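Local structure of fibronectin type-III domain-containing protein (7JGU) at residues 2-7 and 75-81; 64-70 and 84-90. The protein is of unknown function but contributes here one fibronectin type III-like domain, a beta sandwich, of a longer protein from a thermophilic bacterium. All blocks are in the same frame, centred on the assembly; numbering follows the deposited sequence. Where two conformers were deposited one is given.

Both contacts belong to one beta sandwich and lie on opposite sides of its centre, about 24 Å apart between contact centres. They share strand 78-88, which pairs with strand 66-75 to form a hairpin. Contact 1 sits at the turn of that hairpin, where the N-terminal segment 2-7 runs beside residues 75-81; contact 2 is the far end of the hairpin, where the strand ends 64-70 and 84-90 are joined by a regular antiparallel ladder. The two differ in kind: contact 1 relies on side chains and a single hydrogen bond, contact 2 mostly on backbone hydrogen bonds. A pentaethylene glycol, probably from the crystallisation liquor, lies about 4 Å from the side chain of P79 in contact 1.

Contact 1: 2-7 and 75-81; sequences TVPDEP and NELGPSN
V3 lays its side chain over the turn between the last two strands, with V3 CG1 4.1 Å from L77 CB and 3.9 Å from G78 N. Residues 3-7 are extended, with polyproline II-like backbone angles, and run in the same direction as 78-81; V3 CA lies 5.3 Å from G78 CA and E6 CA 5.1 Å from S80 CA. No backbone hydrogen bond joins the segments. The one hydrogen bond between them comes from N75 (chi1 p), whose ND2 donates to T2 O at 2.9 Å and is also bonded to G31 O. Its OD1 accepts from L77 N at 2.8 Å, an Asx turn inside the type I turn N75-G78, which N75 N to G78 O and G78 N to N75 O close at 3.0 Å each. G78, at phi 143° and psi -171°, adopts a conformation that a side chain would obstruct. P4 CD rests 3.3 Å from G78 O, and S80 CB points into the N-terminal segment, 3.3 Å from D5 O. S80 OG (chi1 p) bonds to N81 O at 2.8 Å and to A73 N. Such an extended, proline-rich N-terminal segment beside the F-G turn is found in fibronectin type III domains.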
ATOM      1  N   THR A   2      14.191  13.332  12.021  1.00 35.05           N
ATOM      2  CA  THR A   2      12.882  13.752  11.544  1.00 31.92           C
ATOM      3  C   THR A   2      12.035  12.536  11.199  1.00 26.28           C
ATOM      4  O   THR A   2      12.544  11.421  11.133  1.00 24.60           O
ATOM      5  CB  THR A   2      13.004  14.620  10.285  1.00 36.53           C
ATOM      6  OG1 THR A   2      13.534  13.833   9.210  1.00 39.06           O
ATOM      7  CG2 THR A   2      13.914  15.807  10.539  1.00 39.01           C
ATOM      8  N   VAL A   3      10.744  12.745  10.970  1.00 24.59           N
ATOM      9  CA  VAL A   3       9.887  11.668  10.478  1.00 22.41           C
ATOM     10  C   VAL A   3      10.362  11.279   9.084  1.00 19.00           C
ATOM     11  O   VAL A   3      11.112  12.032   8.442  1.00 19.59           O
ATOM     12  CB  VAL A   3       8.399  12.057  10.493  1.00 24.75           C
ATOM     13  CG1 VAL A   3       8.005  12.562  11.863  1.00 27.01           C
ATOM     14  CG2 VAL A   3       8.087  13.089   9.416  1.00 26.48           C
ATOM     15  N   PRO A   4       9.958  10.130   8.567  1.00 16.84           N
ATOM     16  CA  PRO A   4      10.429   9.734   7.244  1.00 15.41           C
ATOM     17  C   PRO A   4       9.844  10.613   6.164  1.00 15.34           C
ATOM     18  O   PRO A   4       8.812  11.275   6.330  1.00 16.05           O
ATOM     19  CB  PRO A   4       9.916   8.299   7.086  1.00 15.29           C
ATOM     20  CG  PRO A   4       9.534   7.862   8.475  1.00 16.77           C
ATOM     21  CD  PRO A   4       9.101   9.098   9.172  1.00 17.39           C
ATOM     22  N   ASP A   5      10.514  10.572   5.023  1.00 15.04           N
ATOM     23  CA  ASP A   5       9.949  11.125   3.812  1.00 15.33           C
ATOM     24  C   ASP A   5       8.667  10.375   3.453  1.00 14.06           C
ATOM     25  O   ASP A   5       8.434   9.243   3.869  1.00 15.26           O
ATOM     26  CB  ASP A   5      10.931  10.943   2.657  1.00 15.10           C
ATOM     27  CG  ASP A   5      12.099  11.927   2.677  1.00 17.11           C
ATOM     28  OD1 ASP A   5      12.163  12.812   3.548  1.00 20.57           O
ATOM     29  OD2 ASP A   5      12.975  11.811   1.796  1.00 16.77           O
ATOM     30  N   GLU A   6       7.838  11.012   2.664  1.00 16.55           N
ATOM     31  CA  GLU A   6       6.703  10.307   2.066  1.00 16.54           C
ATOM     32  C   GLU A   6       7.207   9.327   1.012  1.00 14.80           C
ATOM     33  O   GLU A   6       8.078   9.683   0.211  1.00 14.99           O
ATOM     34  CB  GLU A   6       5.819  11.379   1.439  1.00 23.56           C
ATOM     35  CG  GLU A   6       4.510  10.929   0.925  1.00 34.06           C
ATOM     36  CD  GLU A   6       3.723  12.070   0.282  1.00 43.95           C
ATOM     37  OE1 GLU A   6       3.549  13.123   0.934  1.00 47.64           O
ATOM     38  OE2 GLU A   6       3.281  11.920  -0.873  1.00 47.00           O
ATOM     39  N   PRO A   7       6.714   8.077   0.982  1.00 14.37           N
ATOM     40  CA  PRO A   7       7.100   7.173  -0.104  1.00 13.61           C
ATOM     41  C   PRO A   7       6.655   7.719  -1.441  1.00 12.88           C
ATOM     42  O   PRO A   7       5.637   8.400  -1.546  1.00 14.48           O
ATOM     43  CB  PRO A   7       6.374   5.864   0.235  1.00 14.94           C
ATOM     44  CG  PRO A   7       6.123   5.941   1.693  1.00 16.75           C
ATOM     45  CD  PRO A   7       5.837   7.396   1.960  1.00 14.86           C
ATOM     46  N   ASN A  75       8.719   6.009  11.513  1.00 17.34           N
ATOM     47  CA  ASN A  75       9.873   5.771  12.373  1.00 19.00           C
ATOM     48  C   ASN A  75       9.491   6.191  13.785  1.00 24.06           C
ATOM     49  O   ASN A  75       8.331   6.523  14.061  1.00 23.19           O
ATOM     50  CB  ASN A  75      11.153   6.415  11.826  1.00 19.86           C
ATOM     51  CG  ASN A  75      11.135   7.917  11.875  1.00 19.18           C
ATOM     52  OD1 ASN A  75      10.383   8.530  12.620  1.00 21.86           O
ATOM     53  ND2 ASN A  75      11.986   8.529  11.072  1.00 19.43           N
ATOM     54  N   GLU A  76      10.491   6.187  14.676  1.00 28.08           N
ATOM     55  CA  GLU A  76      10.235   6.444  16.090  1.00 32.02           C
ATOM     56  C   GLU A  76       9.671   7.838  16.319  1.00 32.39           C
ATOM     57  O   GLU A  76       9.006   8.079  17.337  1.00 34.77           O
ATOM     58  CB  GLU A  76      11.526   6.285  16.902  1.00 37.52           C
ATOM     59  CG  GLU A  76      12.154   4.913  16.793  1.00 43.76           C
ATOM     60  CD  GLU A  76      13.226   4.844  15.723  1.00 51.89           C
ATOM     61  OE1 GLU A  76      13.165   5.643  14.751  1.00 51.09           O
ATOM     62  OE2 GLU A  76      14.135   3.993  15.856  1.00 56.34           O
ATOM     63  N   LEU A  77       9.946   8.772  15.416  1.00 33.09           N
ATOM     64  CA  LEU A  77       9.492  10.143  15.582  1.00 34.57           C
ATOM     65  C   LEU A  77       8.073  10.342  15.080  1.00 35.03           C
ATOM     66  O   LEU A  77       7.418  11.315  15.468  1.00 36.72           O
ATOM     67  CB  LEU A  77      10.436  11.096  14.845  1.00 38.84           C
ATOM     68  CG  LEU A  77      11.845  11.282  15.415  1.00 44.64           C
ATOM     69  CD1 LEU A  77      11.771  11.916  16.794  1.00 45.20           C
ATOM     70  CD2 LEU A  77      12.637   9.973  15.465  1.00 49.10           C
ATOM     71  N   GLY A  78       7.580   9.443  14.238  1.00 31.52           N
ATOM     72  CA  GLY A  78       6.237   9.548  13.732  1.00 28.68           C
ATOM     73  C   GLY A  78       6.137   9.102  12.291  1.00 24.48           C
ATOM     74  O   GLY A  78       7.076   8.546  11.716  1.00 21.70           O
ATOM     75  N   PRO A  79       4.981   9.338  11.691  1.00 23.49           N
ATOM     76  CA  PRO A  79       4.747   8.907  10.310  1.00 22.16           C
ATOM     77  C   PRO A  79       4.983  10.017   9.307  1.00 19.56           C
ATOM     78  O   PRO A  79       4.939  11.200   9.643  1.00 21.35           O
ATOM     79  CB  PRO A  79       3.260   8.541  10.345  1.00 24.24           C
ATOM     80  CG  PRO A  79       2.679   9.546  11.317  1.00 27.36           C
ATOM     81  CD  PRO A  79       3.751   9.829  12.334  1.00 27.47           C
ATOM     82  N   SER A  80       5.220   9.631   8.059  1.00 16.55           N
ATOM     83  CA  SER A  80       5.157  10.551   6.939  1.00 16.00           C
ATOM     84  C   SER A  80       3.700  10.893   6.633  1.00 15.96           C
ATOM     85  O   SER A  80       2.777  10.385   7.257  1.00 18.02           O
ATOM     86  CB  SER A  80       5.742   9.864   5.704  1.00 14.88           C
ATOM     87  OG  SER A  80       4.889   8.806   5.252  1.00 13.33           O
ATOM     88  N   ASN A  81       3.488  11.759   5.640  0.70 15.26           N
ATOM     89  CA  ASN A  81       2.148  11.908   5.085  0.70 15.15           C
ATOM     90  C   ASN A  81       1.738  10.650   4.308  0.70 13.00           C
ATOM     91  O   ASN A  81       2.570   9.815   3.939  0.70 12.81           O
ATOM     92  CB  ASN A  81       2.075  13.122   4.153  0.70 22.25           C
ATOM     93  CG  ASN A  81       1.986  14.436   4.910  0.70 27.79           C
ATOM     94  OD1 ASN A  81       2.036  14.467   6.144  0.70 27.46           O
ATOM     95  ND2 ASN A  81       1.859  15.532   4.173  0.70 31.23           N
TER

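Contact 2: 64-70 and 84-90; sequences NTKYTFA and TASSTTD
N64, with a left-handed backbone (phi 60°, psi 33°), donates from its N to T89 O at 2.9 Å. T65 N then bonds to T89 OG1 (3.0 Å), while T65 O accepts from T89 N (2.9 Å); T89 OG1 also bonds to S62 O. From K66 the strands are antiparallel, their axes 4.6 Å apart at 160°. K66 opposes T88 in a non-hydrogen-bonded pair, K66 CB 3.8 Å from T88 CG2. Y67 pairs with S87 through Y67 N to S87 O (2.8 Å) and S87 N to Y67 O (3.0 Å); its OH bonds to S62 N, consistent with the tyrosine corner of Greek-key sandwiches. T68 OG1 and S86 OG, both chi1 m, share a 2.7 Å hydrogen bond. F69 pairs with A85 through F69 N to A85 O (2.9 Å) and A85 N to F69 O (3.0 Å). Y67, F69 and A85 face the other sheet, where L22, L24 and V12 of strands 21-25 and 11-15 receive them, while strand 34-41 borders 66-75 on the side away from 78-88.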
ATOM      1  N   ASN A  64     -12.812  -8.159 -10.271  1.00 19.99           N
ATOM      2  CA  ASN A  64     -13.501  -7.086 -10.988  1.00 19.48           C
ATOM      3  C   ASN A  64     -13.731  -5.862 -10.125  1.00 18.75           C
ATOM      4  O   ASN A  64     -14.705  -5.129 -10.307  1.00 20.53           O
ATOM      5  CB  ASN A  64     -14.815  -7.576 -11.588  1.00 22.65           C
ATOM      6  CG  ASN A  64     -14.594  -8.644 -12.598  1.00 28.33           C
ATOM      7  OD1 ASN A  64     -13.738  -8.500 -13.468  1.00 31.96           O
ATOM      8  ND2 ASN A  64     -15.335  -9.739 -12.483  1.00 33.44           N
ATOM      9  N   THR A  65     -12.819  -5.586  -9.207  1.00 16.91           N
ATOM     10  CA  THR A  65     -13.012  -4.518  -8.241  1.00 16.75           C
ATOM     11  C   THR A  65     -11.826  -3.574  -8.303  1.00 15.74           C
ATOM     12  O   THR A  65     -10.674  -4.015  -8.407  1.00 15.91           O
ATOM     13  CB  THR A  65     -13.154  -5.135  -6.839  1.00 18.57           C
ATOM     14  OG1 THR A  65     -14.251  -6.067  -6.848  1.00 20.55           O
ATOM     15  CG2 THR A  65     -13.393  -4.060  -5.776  1.00 18.45           C
ATOM     16  N   LYS A  66     -12.113  -2.275  -8.246  1.00 16.06           N
ATOM     17  CA  LYS A  66     -11.091  -1.247  -8.132  1.00 17.23           C
ATOM     18  C   LYS A  66     -10.773  -1.064  -6.660  1.00 16.16           C
ATOM     19  O   LYS A  66     -11.661  -0.783  -5.847  1.00 19.76           O
ATOM     20  CB  LYS A  66     -11.575   0.063  -8.742  1.00 19.88           C
ATOM     21  CG  LYS A  66     -10.538   1.171  -8.652  1.00 25.15           C
ATOM     22  CD  LYS A  66     -11.118   2.496  -9.106  1.00 34.09           C
ATOM     23  CE  LYS A  66     -10.069   3.586  -9.103  1.00 43.27           C
ATOM     24  NZ  LYS A  66      -9.153   3.470 -10.275  1.00 50.12           N
ATOM     25  N   TYR A  67      -9.505  -1.212  -6.317  1.00 14.62           N
ATOM     26  CA  TYR A  67      -9.027  -1.053  -4.959  1.00 15.05           C
ATOM     27  C   TYR A  67      -8.085   0.131  -4.896  1.00 14.96           C
ATOM     28  O   TYR A  67      -7.203   0.285  -5.741  1.00 16.21           O
ATOM     29  CB  TYR A  67      -8.300  -2.310  -4.487  1.00 16.04           C
ATOM     30  CG  TYR A  67      -9.237  -3.449  -4.191  1.00 15.90           C
ATOM     31  CD1 TYR A  67      -9.930  -3.511  -2.993  1.00 18.31           C
ATOM     32  CD2 TYR A  67      -9.445  -4.455  -5.111  1.00 15.54           C
ATOM     33  CE1 TYR A  67     -10.790  -4.550  -2.715  1.00 19.18           C
ATOM     34  CE2 TYR A  67     -10.307  -5.491  -4.838  1.00 17.34           C
ATOM     35  CZ  TYR A  67     -10.977  -5.533  -3.649  1.00 18.79           C
ATOM     36  OH  TYR A  67     -11.839  -6.574  -3.391  1.00 21.23           O
ATOM     37  N   THR A  68      -8.247   0.926  -3.861  1.00 13.22           N
ATOM     38  CA  THR A  68      -7.365   2.041  -3.572  1.00 12.61           C
ATOM     39  C   THR A  68      -6.743   1.802  -2.215  1.00 11.63           C
ATOM     40  O   THR A  68      -7.443   1.435  -1.261  1.00 12.78           O
ATOM     41  CB  THR A  68      -8.123   3.366  -3.602  1.00 14.87           C
ATOM     42  OG1 THR A  68      -8.724   3.540  -4.894  1.00 17.87           O
ATOM     43  CG2 THR A  68      -7.185   4.526  -3.332  1.00 16.25           C
ATOM     44  N   PHE A  69      -5.439   2.044  -2.131  1.00 11.23           N
ATOM     45  CA  PHE A  69      -4.674   1.844  -0.913  1.00 11.10           C
ATOM     46  C   PHE A  69      -3.964   3.123  -0.522  1.00 11.17           C
ATOM     47  O   PHE A  69      -3.626   3.933  -1.367  1.00 12.17           O
ATOM     48  CB  PHE A  69      -3.646   0.725  -1.088  1.00 11.34           C
ATOM     49  CG  PHE A  69      -4.256  -0.597  -1.446  1.00 12.84           C
ATOM     50  CD1 PHE A  69      -4.728  -1.434  -0.456  1.00 14.44           C
ATOM     51  CD2 PHE A  69      -4.412  -0.981  -2.769  1.00 14.36           C
ATOM     52  CE1 PHE A  69      -5.322  -2.643  -0.776  1.00 17.47           C
ATOM     53  CE2 PHE A  69      -5.006  -2.190  -3.086  1.00 15.46           C
ATOM     54  CZ  PHE A  69      -5.445  -3.016  -2.093  1.00 17.68           C
ATOM     55  N   ALA A  70      -3.728   3.268   0.771  1.00 10.70           N
ATOM     56  CA  ALA A  70      -2.966   4.371   1.340  1.00 10.94           C
ATOM     57  C   ALA A  70      -1.750   3.800   2.049  1.00 10.88           C
ATOM     58  O   ALA A  70      -1.821   2.747   2.674  1.00 12.98           O
ATOM     59  CB  ALA A  70      -3.798   5.203   2.298  1.00 12.21           C
ATOM     60  N   THR A  84      -1.459   7.574  -1.901  1.00 13.62           N
ATOM     61  CA  THR A  84      -2.412   6.568  -2.358  1.00 13.43           C
ATOM     62  C   THR A  84      -2.095   6.079  -3.762  1.00 12.50           C
ATOM     63  O   THR A  84      -1.420   6.745  -4.541  1.00 14.79           O
ATOM     64  CB  THR A  84      -3.870   7.056  -2.290  1.00 16.63           C
ATOM     65  OG1 THR A  84      -4.034   8.187  -3.157  1.00 19.97           O
ATOM     66  CG2 THR A  84      -4.272   7.413  -0.867  1.00 20.20           C
ATOM     67  N   ALA A  85      -2.631   4.904  -4.073  1.00 12.52           N
ATOM     68  CA  ALA A  85      -2.498   4.314  -5.393  1.00 12.73           C
ATOM     69  C   ALA A  85      -3.640   3.328  -5.568  1.00 12.60           C
ATOM     70  O   ALA A  85      -4.188   2.820  -4.593  1.00 13.20           O
ATOM     71  CB  ALA A  85      -1.161   3.599  -5.565  1.00 13.20           C
ATOM     72  N   SER A  86      -3.970   3.038  -6.825  1.00 13.97           N
ATOM     73  CA  SER A  86      -5.124   2.213  -7.129  1.00 14.79           C
ATOM     74  C   SER A  86      -4.801   1.232  -8.241  1.00 14.53           C
ATOM     75  O   SER A  86      -3.931   1.475  -9.069  1.00 15.43           O
ATOM     76  CB  SER A  86      -6.302   3.064  -7.642  1.00 19.54           C
ATOM     77  OG  SER A  86      -6.750   3.980  -6.675  1.00 26.70           O
ATOM     78  N   SER A  87      -5.566   0.141  -8.280  1.00 15.21           N
ATOM     79  CA  SER A  87      -5.632  -0.718  -9.456  1.00 16.87           C
ATOM     80  C   SER A  87      -6.906  -1.550  -9.358  1.00 18.14           C
ATOM     81  O   SER A  87      -7.706  -1.395  -8.439  1.00 19.77           O
ATOM     82  CB  SER A  87      -4.399  -1.601  -9.640  1.00 21.94           C
ATOM     83  OG  SER A  87      -4.412  -2.180 -10.942  1.00 27.04           O
ATOM     84  N   THR A  88      -7.097  -2.425 -10.320  1.00 19.09           N
ATOM     85  CA  THR A  88      -8.270  -3.276 -10.315  1.00 18.63           C
ATOM     86  C   THR A  88      -7.853  -4.733 -10.417  1.00 19.76           C
ATOM     87  O   THR A  88      -6.783  -5.067 -10.928  1.00 21.71           O
ATOM     88  CB  THR A  88      -9.239  -2.949 -11.464  1.00 21.20           C
ATOM     89  OG1 THR A  88      -8.705  -3.446 -12.693  1.00 26.58           O
ATOM     90  CG2 THR A  88      -9.481  -1.446 -11.566  1.00 23.48           C
ATOM     91  N   THR A  89      -8.732  -5.597  -9.937  1.00 19.36           N
ATOM     92  CA  THR A  89      -8.617  -7.044 -10.131  1.00 22.84           C
ATOM     93  C   THR A  89      -9.464  -7.510 -11.307  1.00 37.70           C
ATOM     94  O   THR A  89     -10.069  -8.589 -11.257  1.00 35.79           O
ATOM     95  CB  THR A  89      -9.077  -7.740  -8.866  1.00 20.33           C
ATOM     96  OG1 THR A  89     -10.373  -7.232  -8.536  1.00 18.70           O
ATOM     97  CG2 THR A  89      -8.117  -7.494  -7.721  1.00 21.74           C
ATOM     98  N   ASP A  90      -9.562  -6.710 -12.367  1.00 57.60           N
ATOM     99  CA  ASP A  90     -10.416  -7.063 -13.492  1.00 79.89           C
ATOM    100  C   ASP A  90      -9.896  -8.318 -14.182  1.00 91.55           C
ATOM    101  O   ASP A  90      -8.697  -8.463 -14.429  1.00 93.80           O
ATOM    102  CB  ASP A  90     -10.467  -5.903 -14.487  1.00 88.74           C
ATOM    103  CG  ASP A  90     -11.516  -4.867 -14.121  1.00 95.53           C
ATOM    104  OD1 ASP A  90     -11.920  -4.816 -12.939  1.00 97.99           O
ATOM    105  OD2 ASP A  90     -11.937  -4.103 -15.015  1.00 97.52           O
TER